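Local coordinates for putative immunoglobulin-blocking virulence protein (PDB 7ADK), which probably binds host immunoglobulin and blocks its action, as a putative virulence factor of a mycoplasma, at residues 364-368 with 543-547; 375-381 with 397-403; 392-396 with 425-429; 418-424 with 448-454; 436-440 with 466-471. All coordinates share one frame; numbering follows the deposited sequence.

Contact 1: 364-368 with 543-547; sequences SDRIA and DKITT
Ser364, in the first turn of helix 364-369, receives the backbone N-H of Thr546, a side-chain-to-backbone bond that fastens this short helix to the loop leading into strand 547-548. The bond from Thr546 N to Ser364 OG measures 2.9 Å and is fairly straight, 162° at the hydrogen. It depends on the serine rotamer: with chi1 at 173° the hydroxyl swings opposite the serine's own N, and reaches across to the loop. There OG also lies against Ile545, 3.5 Å from its CA, while the CG2 branch of that isoleucine flanks the serine CB. One helical turn further on, Ile367 adds an apolar touch. Its CG2 branch meets the methyl of Thr546 at a slant, and Phe480 of strand 473-481 packs on both side chains. Thr546 thus divides its two branches: the hydroxyl OG1 is hydrogen-bonded to Ser507 OG, and the methyl CG2 sits 3.5 Å from Ile367 CG2.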
# COMPACT_ATOMS: atom_id res chain seq x y z
N SER A 364 11.23 -23.54 1.55
CA SER A 364 9.96 -23.08 0.98
C SER A 364 9.42 -23.98 -0.13
O SER A 364 8.21 -24.19 -0.21
CB SER A 364 10.16 -21.66 0.46
OG SER A 364 9.03 -21.18 -0.24
N ASP A 365 10.27 -24.56 -0.99
CA ASP A 365 9.88 -25.52 -2.03
C ASP A 365 9.44 -26.87 -1.44
O ASP A 365 8.48 -27.46 -1.92
CB ASP A 365 11.01 -25.73 -3.05
CG ASP A 365 11.14 -24.65 -4.14
OD1 ASP A 365 10.42 -23.63 -4.11
OD2 ASP A 365 11.98 -24.83 -5.06
N ARG A 366 10.10 -27.34 -0.37
CA ARG A 366 9.67 -28.52 0.40
C ARG A 366 8.33 -28.30 1.07
O ARG A 366 7.48 -29.18 1.05
CB ARG A 366 10.70 -28.94 1.46
CG ARG A 366 11.89 -29.77 0.94
CD ARG A 366 12.40 -30.66 2.08
NE ARG A 366 13.55 -31.50 1.72
CZ ARG A 366 13.54 -32.69 1.16
NH1 ARG A 366 14.63 -33.38 1.09
NH2 ARG A 366 12.47 -33.23 0.67
N ILE A 367 8.13 -27.13 1.67
CA ILE A 367 6.88 -26.77 2.33
C ILE A 367 5.75 -26.65 1.30
O ILE A 367 4.69 -27.22 1.51
CB ILE A 367 7.01 -25.48 3.17
CG1 ILE A 367 8.04 -25.59 4.29
CG2 ILE A 367 5.66 -25.14 3.80
CD1 ILE A 367 8.50 -24.21 4.77
N ALA A 368 5.94 -25.98 0.17
CA ALA A 368 4.89 -25.82 -0.82
C ALA A 368 4.46 -27.16 -1.46
O ALA A 368 3.27 -27.46 -1.51
CB ALA A 368 5.33 -24.80 -1.86
N ASP A 543 8.94 -12.95 -5.51
CA ASP A 543 8.68 -14.39 -5.58
C ASP A 543 7.99 -14.88 -4.29
O ASP A 543 8.01 -14.22 -3.25
CB ASP A 543 9.92 -15.21 -5.95
CG ASP A 543 11.05 -15.27 -4.92
OD1 ASP A 543 10.95 -14.68 -3.83
OD2 ASP A 543 12.08 -15.92 -5.22
N LYS A 544 7.20 -15.96 -4.40
CA LYS A 544 6.40 -16.49 -3.29
C LYS A 544 7.29 -17.39 -2.43
O LYS A 544 7.83 -18.37 -2.93
CB LYS A 544 5.14 -17.22 -3.81
CG LYS A 544 4.22 -16.40 -4.73
CD LYS A 544 3.59 -15.12 -4.13
CE LYS A 544 2.40 -15.43 -3.21
NZ LYS A 544 1.92 -14.26 -2.47
N ILE A 545 7.43 -17.06 -1.16
CA ILE A 545 8.16 -17.84 -0.15
C ILE A 545 7.17 -18.26 0.93
O ILE A 545 6.36 -17.44 1.37
CB ILE A 545 9.36 -17.04 0.41
CG1 ILE A 545 10.39 -16.64 -0.66
CG2 ILE A 545 10.06 -17.77 1.56
CD1 ILE A 545 11.11 -17.80 -1.35
N THR A 546 7.23 -19.50 1.38
CA THR A 546 6.32 -20.06 2.37
C THR A 546 7.00 -20.25 3.72
O THR A 546 8.14 -20.70 3.79
CB THR A 546 5.69 -21.35 1.85
OG1 THR A 546 5.02 -21.09 0.64
CG2 THR A 546 4.62 -21.92 2.78
N THR A 547 6.33 -19.89 4.80
CA THR A 547 6.88 -19.91 6.16
C THR A 547 5.79 -20.07 7.21
O THR A 547 4.63 -19.76 6.95
CB THR A 547 7.71 -18.63 6.40
OG1 THR A 547 8.26 -18.57 7.69
CG2 THR A 547 6.93 -17.36 6.21

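Contact 2: 375-381 with 397-403; sequences WVKEDVS and RFSKLER
Asp379 OD1 is gripped by two nitrogens of one guanidinium, Arg397 NH1 at 2.8 Å and Arg397 NE at 2.9 Å. This is a side-on salt bridge in which both nitrogens converge on a single oxygen: NH1 meets the anti lone pair of OD1, whereas NE arrives nearly along the C-O bond. Carboxylate and guanidinium are only 26° from coplanar, and Arg397 NH2 turns to a second acid, Asp420. The other aspartate oxygen, OD2, takes the N-H of Ser381 from above the carboxylate plane, forming an Asx turn as the strand ends. Ser381 OG in turn receives the N-H of Phe398. From this end the backbones run on as antiparallel strands of a mixed sheet, with Val376-Glu402 and Glu378-Lys400 as hydrogen-bonded pairs, each joined by two N-H...O bonds. Trp375 and Arg403 face each other in a non-hydrogen-bonded pair. Arg403 CB makes a CH-pi contact 3.8 Å from the centroid of the six-membered ring of Trp375, almost on its normal. The guanidinium beyond is tilted 59° to the indole, with Trp375 CH2 over its centre, and is held by Asp355 and Leu413; Trp375 NE1 is hydrogen-bonded to Asp355 O.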
# COMPACT_ATOMS: atom_id res chain seq x y z
N TRP A 375 11.48 -39.20 3.00
CA TRP A 375 10.18 -39.59 2.47
C TRP A 375 10.13 -39.35 0.97
O TRP A 375 10.79 -38.44 0.46
CB TRP A 375 9.07 -38.82 3.19
CG TRP A 375 8.96 -39.11 4.65
CD1 TRP A 375 9.77 -38.61 5.61
CD2 TRP A 375 8.05 -40.01 5.33
NE1 TRP A 375 9.44 -39.16 6.83
CE2 TRP A 375 8.39 -40.04 6.71
CE3 TRP A 375 6.96 -40.81 4.92
CZ2 TRP A 375 7.67 -40.81 7.63
CZ3 TRP A 375 6.24 -41.58 5.84
CH2 TRP A 375 6.60 -41.58 7.19
N VAL A 376 9.33 -40.13 0.26
CA VAL A 376 9.06 -39.92 -1.18
C VAL A 376 7.56 -39.85 -1.44
O VAL A 376 6.78 -40.60 -0.86
CB VAL A 376 9.82 -40.93 -2.05
CG1 VAL A 376 9.45 -42.38 -1.79
CG2 VAL A 376 9.64 -40.67 -3.54
N LYS A 377 7.16 -38.91 -2.29
CA LYS A 377 5.78 -38.59 -2.64
C LYS A 377 5.41 -39.15 -4.00
O LYS A 377 6.14 -38.97 -4.97
CB LYS A 377 5.58 -37.07 -2.58
CG LYS A 377 4.16 -36.58 -2.91
CD LYS A 377 3.98 -35.07 -2.72
CE LYS A 377 4.83 -34.18 -3.64
NZ LYS A 377 4.39 -34.17 -5.06
N GLU A 378 4.25 -39.76 -4.10
CA GLU A 378 3.62 -40.19 -5.35
C GLU A 378 2.23 -39.55 -5.47
O GLU A 378 1.45 -39.59 -4.53
CB GLU A 378 3.60 -41.72 -5.39
CG GLU A 378 2.90 -42.28 -6.63
CD GLU A 378 2.98 -43.80 -6.81
OE1 GLU A 378 2.11 -44.37 -7.50
OE2 GLU A 378 3.93 -44.46 -6.32
N ASP A 379 1.88 -38.97 -6.62
CA ASP A 379 0.49 -38.61 -6.91
C ASP A 379 -0.36 -39.85 -7.21
O ASP A 379 -0.06 -40.62 -8.12
CB ASP A 379 0.40 -37.59 -8.05
CG ASP A 379 -1.04 -37.10 -8.26
OD1 ASP A 379 -1.41 -36.06 -7.71
OD2 ASP A 379 -1.81 -37.79 -8.92
N VAL A 380 -1.47 -40.01 -6.48
CA VAL A 380 -2.39 -41.15 -6.59
C VAL A 380 -3.80 -40.70 -6.95
O VAL A 380 -4.76 -41.44 -6.75
CB VAL A 380 -2.35 -42.04 -5.33
CG1 VAL A 380 -0.95 -42.60 -5.11
CG2 VAL A 380 -2.83 -41.34 -4.06
N SER A 381 -3.97 -39.49 -7.47
CA SER A 381 -5.26 -38.81 -7.60
C SER A 381 -6.24 -39.52 -8.55
O SER A 381 -7.43 -39.36 -8.39
CB SER A 381 -5.04 -37.36 -8.04
OG SER A 381 -4.22 -36.65 -7.13
N ARG A 397 -6.65 -32.99 -4.97
CA ARG A 397 -5.57 -33.97 -5.21
C ARG A 397 -5.39 -34.95 -4.05
O ARG A 397 -5.52 -34.56 -2.89
CB ARG A 397 -4.25 -33.27 -5.47
CG ARG A 397 -4.05 -32.79 -6.90
CD ARG A 397 -2.63 -32.24 -7.07
NE ARG A 397 -1.63 -33.30 -6.87
CZ ARG A 397 -0.70 -33.40 -5.93
NH1 ARG A 397 0.02 -34.47 -5.91
NH2 ARG A 397 -0.49 -32.50 -5.02
N PHE A 398 -5.00 -36.18 -4.34
CA PHE A 398 -4.55 -37.17 -3.36
C PHE A 398 -3.11 -37.59 -3.68
O PHE A 398 -2.80 -37.96 -4.81
CB PHE A 398 -5.48 -38.38 -3.34
CG PHE A 398 -6.89 -38.14 -2.84
CD1 PHE A 398 -7.84 -37.53 -3.68
CD2 PHE A 398 -7.27 -38.56 -1.55
CE1 PHE A 398 -9.16 -37.34 -3.22
CE2 PHE A 398 -8.59 -38.39 -1.11
CZ PHE A 398 -9.54 -37.78 -1.95
N SER A 399 -2.23 -37.59 -2.68
CA SER A 399 -0.86 -38.06 -2.81
C SER A 399 -0.49 -39.00 -1.68
O SER A 399 -0.98 -38.88 -0.57
CB SER A 399 0.12 -36.90 -2.97
OG SER A 399 0.14 -36.03 -1.92
N LYS A 400 0.39 -39.95 -1.95
CA LYS A 400 0.90 -40.95 -1.02
C LYS A 400 2.32 -40.55 -0.62
O LYS A 400 3.14 -40.30 -1.50
CB LYS A 400 0.86 -42.32 -1.71
CG LYS A 400 1.20 -43.52 -0.81
CD LYS A 400 0.10 -43.95 0.17
CE LYS A 400 -1.19 -44.43 -0.51
NZ LYS A 400 -1.00 -45.65 -1.30
N LEU A 401 2.63 -40.50 0.66
CA LEU A 401 3.99 -40.43 1.18
C LEU A 401 4.40 -41.81 1.71
O LEU A 401 3.62 -42.42 2.42
CB LEU A 401 4.07 -39.40 2.31
CG LEU A 401 4.54 -38.01 1.87
CD1 LEU A 401 3.54 -37.29 0.98
CD2 LEU A 401 4.78 -37.15 3.08
N GLU A 402 5.62 -42.28 1.42
CA GLU A 402 6.24 -43.45 2.06
C GLU A 402 7.69 -43.18 2.49
O GLU A 402 8.43 -42.47 1.81
CB GLU A 402 6.10 -44.70 1.18
CG GLU A 402 6.73 -44.58 -0.21
CD GLU A 402 6.62 -45.86 -1.06
OE1 GLU A 402 7.43 -46.05 -1.99
OE2 GLU A 402 5.71 -46.69 -0.84
N ARG A 403 8.10 -43.70 3.65
CA ARG A 403 9.45 -43.55 4.20
C ARG A 403 10.43 -44.42 3.40
O ARG A 403 10.17 -45.61 3.20
CB ARG A 403 9.44 -43.89 5.71
CG ARG A 403 10.64 -43.30 6.47
CD ARG A 403 10.80 -43.79 7.91
NE ARG A 403 9.97 -43.07 8.89
CZ ARG A 403 8.94 -43.51 9.58
NH1 ARG A 403 8.33 -42.77 10.44
NH2 ARG A 403 8.46 -44.69 9.44

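Contact 3: 392-396 with 425-429; sequences ASDGI and NDEAY
The N-terminal turn of helix 426-442, capped by Asn425, meets the loop that runs into strand 396-403. As N-cap, Asn425 accepts the N-H of Glu427 on OD1 at 3.0 Å, within the plane of the amide carbonyl. A chi1 of -160° sets CG opposite the backbone N, and the rotation about the next bond leaves ND2 on the side of the loop, where it gives a weak bond to Ser393 O, 3.1 Å away. One flat side chain therefore serves both partners, its oxygen closing the helix start and its nitrogen reaching across. Next to it, Asp394 and Glu427 lie side by side and point the same way. Their touching parts are carbon, with Asp394 CG 3.7 Å from Glu427 CG, and the two carboxylates are turned 51° from each other. Ala428 packs against the loop through its methyl CB, 3.6 Å from Gly395 O and 4.1 Å from Ile396 CG1. Gly395 has a positive phi of 83°, a conformation that favours glycine, and its backbone is hydrogen-bonded to Asp422. The like charges come within 4.4 Å at Asp394 OD2 and Glu427 OE2, but each acid has a basic partner, Lys391 for Asp394 and Arg430 for Glu427. These salt bridges probably offset much of the repulsion and allow the two acids to pack along their carbon stems.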
# COMPACT_ATOMS: atom_id res chain seq x y z
N ALA A 392 -8.90 -33.28 -13.16
CA ALA A 392 -7.61 -32.79 -12.67
C ALA A 392 -7.58 -31.26 -12.46
O ALA A 392 -6.81 -30.76 -11.64
CB ALA A 392 -6.53 -33.25 -13.65
N SER A 393 -8.42 -30.51 -13.17
CA SER A 393 -8.56 -29.06 -13.04
C SER A 393 -9.43 -28.61 -11.85
O SER A 393 -9.44 -27.43 -11.53
CB SER A 393 -9.13 -28.50 -14.34
OG SER A 393 -10.36 -29.12 -14.66
N ASP A 394 -10.13 -29.52 -11.17
CA ASP A 394 -11.06 -29.16 -10.09
C ASP A 394 -10.40 -28.83 -8.74
O ASP A 394 -11.09 -28.40 -7.82
CB ASP A 394 -12.15 -30.24 -9.98
CG ASP A 394 -13.12 -30.24 -11.18
OD1 ASP A 394 -13.29 -29.19 -11.83
OD2 ASP A 394 -13.75 -31.29 -11.48
N GLY A 395 -9.08 -28.95 -8.61
CA GLY A 395 -8.32 -28.44 -7.45
C GLY A 395 -8.30 -29.35 -6.22
O GLY A 395 -7.94 -28.91 -5.13
N ILE A 396 -8.75 -30.59 -6.39
CA ILE A 396 -8.71 -31.69 -5.42
C ILE A 396 -7.56 -32.62 -5.86
O ILE A 396 -7.53 -33.00 -7.03
CB ILE A 396 -10.07 -32.44 -5.43
CG1 ILE A 396 -11.22 -31.59 -4.87
CG2 ILE A 396 -10.01 -33.76 -4.67
CD1 ILE A 396 -12.58 -31.97 -5.39
N ASN A 425 -9.77 -22.47 -5.85
CA ASN A 425 -10.73 -23.03 -6.80
C ASN A 425 -12.15 -22.99 -6.18
O ASN A 425 -12.31 -23.05 -4.97
CB ASN A 425 -10.27 -24.46 -7.11
CG ASN A 425 -10.82 -25.06 -8.38
OD1 ASN A 425 -12.01 -25.20 -8.58
ND2 ASN A 425 -9.95 -25.42 -9.29
N ASP A 426 -13.19 -23.05 -7.00
CA ASP A 426 -14.57 -22.94 -6.53
C ASP A 426 -15.30 -24.28 -6.61
O ASP A 426 -16.29 -24.46 -5.91
CB ASP A 426 -15.30 -21.82 -7.29
CG ASP A 426 -14.77 -20.42 -6.95
OD1 ASP A 426 -14.59 -20.11 -5.76
OD2 ASP A 426 -14.53 -19.62 -7.86
N GLU A 427 -14.78 -25.27 -7.35
CA GLU A 427 -15.21 -26.66 -7.25
C GLU A 427 -14.64 -27.32 -5.98
O GLU A 427 -15.40 -27.86 -5.18
CB GLU A 427 -14.82 -27.42 -8.52
CG GLU A 427 -15.29 -28.88 -8.54
CD GLU A 427 -16.79 -29.11 -8.72
OE1 GLU A 427 -17.59 -28.15 -8.66
OE2 GLU A 427 -17.19 -30.27 -8.94
N ALA A 428 -13.33 -27.21 -5.73
CA ALA A 428 -12.75 -27.72 -4.49
C ALA A 428 -13.37 -27.08 -3.24
O ALA A 428 -13.61 -27.79 -2.26
CB ALA A 428 -11.24 -27.50 -4.48
N TYR A 429 -13.69 -25.79 -3.23
CA TYR A 429 -14.35 -25.18 -2.08
C TYR A 429 -15.79 -25.69 -1.92
O TYR A 429 -16.15 -26.14 -0.83
CB TYR A 429 -14.26 -23.66 -2.17
CG TYR A 429 -14.85 -22.93 -0.98
CD1 TYR A 429 -14.23 -23.05 0.27
CD2 TYR A 429 -16.01 -22.16 -1.12
CE1 TYR A 429 -14.77 -22.38 1.38
CE2 TYR A 429 -16.55 -21.48 -0.01
CZ TYR A 429 -15.92 -21.59 1.25
OH TYR A 429 -16.42 -20.92 2.32

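Contact 4: 418-424 with 448-454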
# COMPACT_ATOMS: atom_id res chain seq x y z
N VAL A 418 -2.44 -38.36 1.76
CA VAL A 418 -2.51 -36.92 1.96
C VAL A 418 -3.54 -36.32 1.00
O VAL A 418 -3.49 -36.62 -0.19
CB VAL A 418 -1.12 -36.28 1.77
CG1 VAL A 418 -1.14 -34.76 1.95
CG2 VAL A 418 -0.11 -36.91 2.74
N LEU A 419 -4.46 -35.51 1.51
CA LEU A 419 -5.48 -34.81 0.73
C LEU A 419 -5.11 -33.32 0.62
O LEU A 419 -4.98 -32.64 1.63
CB LEU A 419 -6.84 -35.07 1.40
CG LEU A 419 -8.04 -34.32 0.81
CD1 LEU A 419 -8.14 -34.46 -0.71
CD2 LEU A 419 -9.32 -34.87 1.39
N ASP A 420 -4.99 -32.85 -0.62
CA ASP A 420 -4.66 -31.48 -1.05
C ASP A 420 -5.93 -30.84 -1.62
O ASP A 420 -6.50 -31.31 -2.60
CB ASP A 420 -3.47 -31.60 -2.03
CG ASP A 420 -3.17 -30.46 -3.01
OD1 ASP A 420 -3.78 -29.37 -2.95
OD2 ASP A 420 -2.26 -30.63 -3.86
N LEU A 421 -6.42 -29.77 -0.97
CA LEU A 421 -7.58 -28.97 -1.38
C LEU A 421 -7.16 -27.52 -1.64
O LEU A 421 -6.96 -26.75 -0.70
CB LEU A 421 -8.66 -29.03 -0.28
CG LEU A 421 -9.42 -30.36 -0.21
CD1 LEU A 421 -10.09 -30.53 1.15
CD2 LEU A 421 -10.51 -30.41 -1.26
N ASP A 422 -7.07 -27.14 -2.91
CA ASP A 422 -6.83 -25.75 -3.31
C ASP A 422 -8.14 -24.96 -3.30
O ASP A 422 -8.85 -24.88 -4.30
CB ASP A 422 -6.15 -25.68 -4.68
CG ASP A 422 -5.94 -24.24 -5.17
OD1 ASP A 422 -6.03 -23.29 -4.36
OD2 ASP A 422 -5.69 -24.05 -6.38
N VAL A 423 -8.48 -24.36 -2.16
CA VAL A 423 -9.76 -23.66 -1.97
C VAL A 423 -9.80 -22.27 -2.61
O VAL A 423 -10.80 -21.57 -2.49
CB VAL A 423 -10.21 -23.67 -0.50
CG1 VAL A 423 -10.61 -25.09 -0.10
CG2 VAL A 423 -9.15 -23.16 0.46
N SER A 424 -8.76 -21.86 -3.35
CA SER A 424 -8.89 -20.76 -4.32
C SER A 424 -9.71 -21.17 -5.54
O SER A 424 -10.31 -20.31 -6.18
CB SER A 424 -7.53 -20.23 -4.76
OG SER A 424 -6.86 -21.14 -5.60
N SER A 448 -2.65 -36.52 6.34
CA SER A 448 -2.56 -35.07 6.27
C SER A 448 -3.68 -34.50 5.43
O SER A 448 -3.81 -34.83 4.26
CB SER A 448 -1.20 -34.67 5.73
OG SER A 448 -1.16 -33.29 5.45
N TYR A 449 -4.41 -33.54 5.97
CA TYR A 449 -5.22 -32.62 5.19
C TYR A 449 -4.40 -31.36 4.96
O TYR A 449 -3.83 -30.83 5.91
CB TYR A 449 -6.52 -32.31 5.93
CG TYR A 449 -7.42 -33.49 6.17
CD1 TYR A 449 -8.34 -33.88 5.18
CD2 TYR A 449 -7.34 -34.19 7.38
CE1 TYR A 449 -9.18 -34.98 5.41
CE2 TYR A 449 -8.18 -35.29 7.60
CZ TYR A 449 -9.09 -35.69 6.62
OH TYR A 449 -9.91 -36.74 6.85
N ARG A 450 -4.31 -30.88 3.71
CA ARG A 450 -3.66 -29.61 3.33
C ARG A 450 -4.71 -28.70 2.68
O ARG A 450 -5.20 -29.03 1.61
CB ARG A 450 -2.50 -29.83 2.35
CG ARG A 450 -1.51 -30.96 2.67
CD ARG A 450 -0.40 -31.02 1.61
NE ARG A 450 0.60 -29.99 1.86
CZ ARG A 450 1.36 -29.30 1.04
NH1 ARG A 450 2.21 -28.53 1.61
NH2 ARG A 450 1.30 -29.35 -0.25
N ILE A 451 -5.05 -27.59 3.32
CA ILE A 451 -6.02 -26.62 2.80
C ILE A 451 -5.23 -25.40 2.31
O ILE A 451 -4.61 -24.72 3.11
CB ILE A 451 -7.06 -26.24 3.87
CG1 ILE A 451 -7.67 -27.41 4.67
CG2 ILE A 451 -8.17 -25.40 3.23
CD1 ILE A 451 -8.46 -28.46 3.88
N LYS A 452 -5.22 -25.14 1.00
CA LYS A 452 -4.34 -24.16 0.36
C LYS A 452 -5.10 -22.94 -0.12
O LYS A 452 -6.19 -23.07 -0.65
CB LYS A 452 -3.55 -24.78 -0.80
CG LYS A 452 -2.54 -25.83 -0.37
CD LYS A 452 -1.90 -26.56 -1.54
CE LYS A 452 -1.01 -25.72 -2.44
NZ LYS A 452 0.26 -25.38 -1.88
N ASN A 453 -4.48 -21.76 0.00
CA ASN A 453 -5.00 -20.47 -0.44
C ASN A 453 -6.28 -20.03 0.29
O ASN A 453 -7.19 -19.47 -0.31
CB ASN A 453 -5.13 -20.44 -1.97
CG ASN A 453 -3.85 -20.73 -2.71
OD1 ASN A 453 -2.82 -20.14 -2.46
ND2 ASN A 453 -3.87 -21.66 -3.63
N MET A 454 -6.37 -20.26 1.60
CA MET A 454 -7.53 -19.87 2.39
C MET A 454 -7.66 -18.34 2.39
O MET A 454 -6.75 -17.66 2.84
CB MET A 454 -7.41 -20.36 3.82
CG MET A 454 -7.31 -21.87 3.94
SD MET A 454 -6.91 -22.39 5.62
CE MET A 454 -8.53 -22.31 6.41
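A beta-alpha-beta unit brings strands 415-422 and 448-454 together as parallel neighbours, joined in the chain by helix 426-442. Backbone bonds alternate between the strands, among them Leu421 N to Arg450 O at 2.9 Å and Lys452 N to Leu421 O. On the face toward the helix, Leu421 and Ile451 run side by side, with Leu421 CD1 3.8 Å from Ile451 CD1. On the same face CD2 of Leu419 approaches the Tyr449 ring at CE1. Val423 continues this apolar row: its CG2 lies between backbone N and carbonyl carbon (chi1 -69°, measured to CG1) and sits 3.7 Å from Ile451 CG2. The face bearing Val418, Asp420 and Asp422 is more polar. There the aliphatic part of Arg450 passes Val418, with Arg450 CD 3.8 Å from Val418 CG1, before its guanidinium reaches Glu478; Asp420 is paired with Arg397. Where the first strand ends, Asp422 forms an Asx turn with Ser424 N. Its OD1 gathers three donors: that N-H, Ser424 OG at 2.6 Å, on the syn side but tilted out of the carboxylate plane, and the amide of Asn453. The carboxylate and this amide are turned 66° apart, and Asn453 ND2 comes from above the carboxylate plane, 2.8 Å from Asp422 OD1.

Contact 5: 436-440 with 466-471; sequences IEKLQ and ILGALP
Gln440 supplies the polar link between helix 426-442 and the turn that follows helix 464-467, through a hydrogen bond of 2.8 Å from NE2 to Ala469 O. It is nearly straight, 165° at the hydrogen, and the oxygen lies close to the plane of the glutamine amide. The same nitrogen also binds Ile436 O, one turn back in its own helix, at 2.9 Å. That second carbonyl is met from above its plane, yet it too lies close to the plane of the glutamine amide. Two acceptors near one plane thus fix the rotation of this amide, and the side chain, extended beyond CG, bridges its own helix and the turn. Apolar packing lies beside the bond. Ile436 sends its CD1 branch to Leu470 CD2 at 3.8 Å and to Ile466 CG2 at 3.9 Å, the two isoleucines crossing at about a right angle. Its CG2 branch, opposite the backbone N (chi1 -76° for CG1), lies over the Ala469 carbonyl, 3.5 Å from the oxygen. The Pro471 ring packs against the glutamine amide, its CG 3.7 Å from Gln440 OE1. Leu470 and Pro471 also reach Tyr449 of strand 448-454. Helix 426-442 is the crossover of a right-handed beta-alpha-beta unit, and here its flank rests on the connection that leads from strand 448-454 to the next parallel strand, 473-481.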
# COMPACT_ATOMS: atom_id res chain seq x y z
N ILE A 436 -14.69 -34.50 2.23
CA ILE A 436 -14.20 -34.80 3.57
C ILE A 436 -15.14 -35.77 4.29
O ILE A 436 -14.67 -36.65 5.01
CB ILE A 436 -13.97 -33.47 4.34
CG1 ILE A 436 -12.68 -32.80 3.84
CG2 ILE A 436 -13.91 -33.69 5.85
CD1 ILE A 436 -12.54 -31.32 4.20
N GLU A 437 -16.46 -35.67 4.10
CA GLU A 437 -17.42 -36.62 4.67
C GLU A 437 -17.55 -37.94 3.88
O GLU A 437 -17.62 -39.00 4.50
CB GLU A 437 -18.79 -35.96 4.85
CG GLU A 437 -18.84 -34.96 6.02
CD GLU A 437 -18.71 -35.60 7.42
OE1 GLU A 437 -18.68 -34.85 8.43
OE2 GLU A 437 -18.61 -36.84 7.56
N LYS A 438 -17.52 -37.93 2.53
CA LYS A 438 -17.56 -39.17 1.75
C LYS A 438 -16.33 -40.05 2.00
O LYS A 438 -16.49 -41.25 2.17
CB LYS A 438 -17.85 -38.91 0.26
CG LYS A 438 -19.36 -38.86 0.01
CD LYS A 438 -19.80 -38.80 -1.45
CE LYS A 438 -19.89 -37.38 -2.00
NZ LYS A 438 -20.58 -37.32 -3.29
N LEU A 439 -15.13 -39.47 2.14
CA LEU A 439 -13.95 -40.23 2.55
C LEU A 439 -14.10 -40.81 3.97
O LEU A 439 -13.70 -41.94 4.21
CB LEU A 439 -12.68 -39.38 2.39
CG LEU A 439 -12.00 -39.33 1.00
CD1 LEU A 439 -11.39 -40.65 0.62
CD2 LEU A 439 -12.92 -38.93 -0.13
N GLN A 440 -14.74 -40.09 4.91
CA GLN A 440 -14.94 -40.61 6.26
C GLN A 440 -15.92 -41.79 6.35
O GLN A 440 -15.57 -42.80 6.95
CB GLN A 440 -15.39 -39.48 7.20
CG GLN A 440 -14.20 -38.65 7.66
CD GLN A 440 -14.66 -37.44 8.44
OE1 GLN A 440 -14.83 -37.45 9.58
NE2 GLN A 440 -14.87 -36.36 7.86
N ILE A 466 -16.21 -26.46 7.24
CA ILE A 466 -15.26 -27.39 6.60
C ILE A 466 -14.32 -27.99 7.64
O ILE A 466 -14.20 -29.21 7.75
CB ILE A 466 -14.49 -26.66 5.47
CG1 ILE A 466 -15.44 -26.22 4.34
CG2 ILE A 466 -13.39 -27.56 4.89
CD1 ILE A 466 -14.86 -25.15 3.44
N LEU A 467 -13.66 -27.15 8.44
CA LEU A 467 -12.80 -27.59 9.54
C LEU A 467 -13.58 -28.39 10.58
O LEU A 467 -13.06 -29.37 11.10
CB LEU A 467 -12.10 -26.36 10.16
CG LEU A 467 -10.67 -26.07 9.66
CD1 LEU A 467 -10.49 -26.16 8.15
CD2 LEU A 467 -10.27 -24.67 10.09
N GLY A 468 -14.85 -28.05 10.84
CA GLY A 468 -15.74 -28.83 11.70
C GLY A 468 -16.21 -30.17 11.12
O GLY A 468 -16.71 -30.99 11.88
N ALA A 469 -16.09 -30.39 9.81
CA ALA A 469 -16.42 -31.66 9.16
C ALA A 469 -15.28 -32.68 9.17
O ALA A 469 -15.52 -33.87 9.00
CB ALA A 469 -16.85 -31.37 7.73
N LEU A 470 -14.03 -32.23 9.35
CA LEU A 470 -12.85 -33.09 9.49
C LEU A 470 -12.97 -34.02 10.71
O LEU A 470 -13.71 -33.70 11.64
CB LEU A 470 -11.59 -32.21 9.58
CG LEU A 470 -11.19 -31.46 8.30
CD1 LEU A 470 -10.07 -30.48 8.61
CD2 LEU A 470 -10.67 -32.43 7.26
N PRO A 471 -12.28 -35.17 10.74
CA PRO A 471 -12.34 -36.11 11.86
C PRO A 471 -12.04 -35.49 13.23
O PRO A 471 -11.30 -34.53 13.34
CB PRO A 471 -11.33 -37.21 11.53
CG PRO A 471 -11.19 -37.16 10.02
CD PRO A 471 -11.43 -35.70 9.68

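In the fold
Followed from the N terminus, the chain enters contact 1 at helix 364-369 and returns to it only at 543-547, so that contacts 2 to 5 all fall within this one long loop. Contact 2 closes first, a short excursion through helix 381-387 between two antiparallel strands. Contact 3 crosses it along the sequence, opening at 392-396 and closing on the start of helix 426-442. Contact 4 crosses contact 3 and pairs the strands flanking that helix; contact 5 crosses contact 4, tying the helix to the connection beyond. Strand 396-403 joins contacts 2 and 4 within one mixed sheet, and Arg450 carries contact 4 to the helix of contact 1.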